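Local structure of proline dehydrogenase (Bradyrhizobium japonicum USDA 110, 3HAZ) at residues E173-E176 with Q177-E180. The protein probably oxidises proline to glutamate in two steps, pairing an FAD-dependent proline dehydrogenase with an NAD-dependent aldehyde dehydrogenase in one chain. Sequence-based numbering, arbitrary orientation.
Sequences ETIE and QALE
Q177 reaches back along the chain from the first turn of helix 175-182 to hold the backbone of E173. The side chain runs out extended from a chi1 of 171°, CG lying opposite the backbone N, and this carries the amide to E173, where OE1 accepts E173 N at 3.0 Å in an almost straight bond. The N-H does not use a lone pair: it comes in well above the amide plane. A water bound to Q177 OE1 at 2.8 Å also gives a weak bond to E173 OE2, bridging a carboxylate and an amide whose planes lie 66° apart, so one amide oxygen takes two donors. Cut back to an alanine here, the side chain would lose its amide, and E173 N and the water would probably each be left without this partner.

T174 crosses Q177 at about a right angle and works on the helix start itself. Its OG1 accepts Q177 N in a long, weak capping bond of 3.4 Å, and at the same time donates to E176 OE1 at 3.1 Å; the bend of E176 at chi2 (84°) turns the carboxylate back so that OG1 meets OE1 nearly along its C-O axis. T174 O receives A178 N, the first regular bond of the helix.

On the inner face, I175 and L179 cross at a slant, CG1 of I175 3.8 Å from CD1 of L179. Both side chains pack on helix 204-223 and strand 193-196, I175 on A213 and M196, L179 on S216, T220 and F194. The result is an N-capped helix, T174 at the N-cap, with E176 and E180 exposed and A178 and L179 buried, following strand 170-172 and packed against the proline dehydrogenase TIM-type barrel, away from the FAD site.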
ATOM      1  N   GLU A 173       9.313   4.954 -61.121  1.00 23.24           N
ATOM      2  CA  GLU A 173       8.527   6.180 -61.137  1.00 26.31           C
ATOM      3  C   GLU A 173       7.139   5.924 -61.717  1.00 27.14           C
ATOM      4  O   GLU A 173       6.165   6.572 -61.333  1.00 24.88           O
ATOM      5  CB  GLU A 173       9.241   7.271 -61.931  1.00 27.09           C
ATOM      6  CG  GLU A 173      10.480   7.812 -61.246  1.00 36.35           C
ATOM      7  CD  GLU A 173      10.956   9.120 -61.854  1.00 59.73           C
ATOM      8  OE1 GLU A 173      10.161   9.777 -62.562  1.00 59.12           O
ATOM      9  OE2 GLU A 173      12.126   9.490 -61.617  1.00 74.38           O
ATOM     10  N   THR A 174       7.065   4.974 -62.639  1.00 19.29           N
ATOM     11  CA  THR A 174       5.805   4.560 -63.237  1.00 23.53           C
ATOM     12  C   THR A 174       5.750   3.040 -63.175  1.00 19.93           C
ATOM     13  O   THR A 174       6.760   2.396 -62.902  1.00 18.38           O
ATOM     14  CB  THR A 174       5.715   4.975 -64.720  1.00 20.30           C
ATOM     15  OG1 THR A 174       6.767   4.340 -65.463  1.00 21.23           O
ATOM     16  CG2 THR A 174       5.809   6.498 -64.877  1.00 21.53           C
ATOM     17  N   ILE A 175       4.584   2.463 -63.442  1.00 21.29           N
ATOM     18  CA  ILE A 175       4.454   1.011 -63.392  1.00 19.51           C
ATOM     19  C   ILE A 175       5.361   0.375 -64.454  1.00 20.63           C
ATOM     20  O   ILE A 175       6.014  -0.639 -64.195  1.00 25.66           O
ATOM     21  CB  ILE A 175       2.964   0.540 -63.512  1.00 21.62           C
ATOM     22  CG1 ILE A 175       2.819  -0.952 -63.187  1.00 23.72           C
ATOM     23  CG2 ILE A 175       2.412   0.799 -64.904  1.00 23.52           C
ATOM     24  CD1 ILE A 175       3.393  -1.366 -61.836  1.00 27.28           C
ATOM     25  N   GLU A 176       5.434   0.993 -65.633  1.00 27.56           N
ATOM     26  CA  GLU A 176       6.266   0.467 -66.723  1.00 26.91           C
ATOM     27  C   GLU A 176       7.716   0.293 -66.291  1.00 22.18           C
ATOM     28  O   GLU A 176       8.368  -0.685 -66.650  1.00 26.34           O
ATOM     29  CB  GLU A 176       6.217   1.371 -67.968  1.00 25.45           C
ATOM     30  CG  GLU A 176       4.870   1.438 -68.659  1.00 35.89           C
ATOM     31  CD  GLU A 176       3.941   2.460 -68.023  1.00 45.23           C
ATOM     32  OE1 GLU A 176       4.390   3.191 -67.112  1.00 39.79           O
ATOM     33  OE2 GLU A 176       2.761   2.534 -68.433  1.00 49.64           O
ATOM     34  N   GLN A 177       8.220   1.256 -65.527  1.00 20.37           N
ATOM     35  CA  GLN A 177       9.612   1.227 -65.098  1.00 14.61           C
ATOM     36  C   GLN A 177       9.811   0.102 -64.085  1.00 22.73           C
ATOM     37  O   GLN A 177      10.786  -0.645 -64.152  1.00 17.94           O
ATOM     38  CB  GLN A 177       9.992   2.579 -64.493  1.00 18.88           C
ATOM     39  CG  GLN A 177      11.354   2.636 -63.806  1.00 32.25           C
ATOM     40  CD  GLN A 177      11.827   4.078 -63.609  1.00 47.52           C
ATOM     41  OE1 GLN A 177      11.907   4.575 -62.478  1.00 38.54           O
ATOM     42  NE2 GLN A 177      12.109   4.767 -64.722  1.00 40.67           N
ATOM     43  N   ALA A 178       8.870  -0.015 -63.152  1.00 19.20           N
ATOM     44  CA  ALA A 178       8.908  -1.081 -62.158  1.00 22.92           C
ATOM     45  C   ALA A 178       8.911  -2.445 -62.836  1.00 22.75           C
ATOM     46  O   ALA A 178       9.728  -3.296 -62.515  1.00 22.71           O
ATOM     47  CB  ALA A 178       7.722  -0.968 -61.208  1.00 18.40           C
ATOM     48  N   LEU A 179       7.986  -2.634 -63.772  1.00 22.42           N
ATOM     49  CA  LEU A 179       7.833  -3.899 -64.479  1.00 23.90           C
ATOM     50  C   LEU A 179       9.071  -4.260 -65.296  1.00 27.12           C
ATOM     51  O   LEU A 179       9.487  -5.417 -65.321  1.00 22.81           O
ATOM     52  CB  LEU A 179       6.592  -3.859 -65.380  1.00 19.95           C
ATOM     53  CG  LEU A 179       5.253  -3.883 -64.643  1.00 24.96           C
ATOM     54  CD1 LEU A 179       4.114  -3.589 -65.608  1.00 22.88           C
ATOM     55  CD2 LEU A 179       5.040  -5.234 -63.912  1.00 14.54           C
ATOM     56  N   GLU A 180       9.652  -3.275 -65.973  1.00 20.62           N
ATOM     57  CA  GLU A 180      10.880  -3.520 -66.727  1.00 26.04           C
ATOM     58  C   GLU A 180      12.003  -3.935 -65.775  1.00 26.89           C
ATOM     59  O   GLU A 180      12.790  -4.841 -66.072  1.00 27.11           O
ATOM     60  CB  GLU A 180      11.290  -2.281 -67.541  1.00 23.95           C
ATOM     61  CG  GLU A 180      12.425  -2.541 -68.526  1.00 34.22           C
ATOM     62  CD  GLU A 180      12.064  -3.569 -69.591  1.00 34.00           C
ATOM     63  OE1 GLU A 180      10.871  -3.666 -69.968  1.00 31.32           O
ATOM     64  OE2 GLU A 180      12.978  -4.286 -70.043  1.00 38.06           O
TER
HETATM   65  O   HOH W   1      13.172   6.454 -60.835  1.00 27.30           O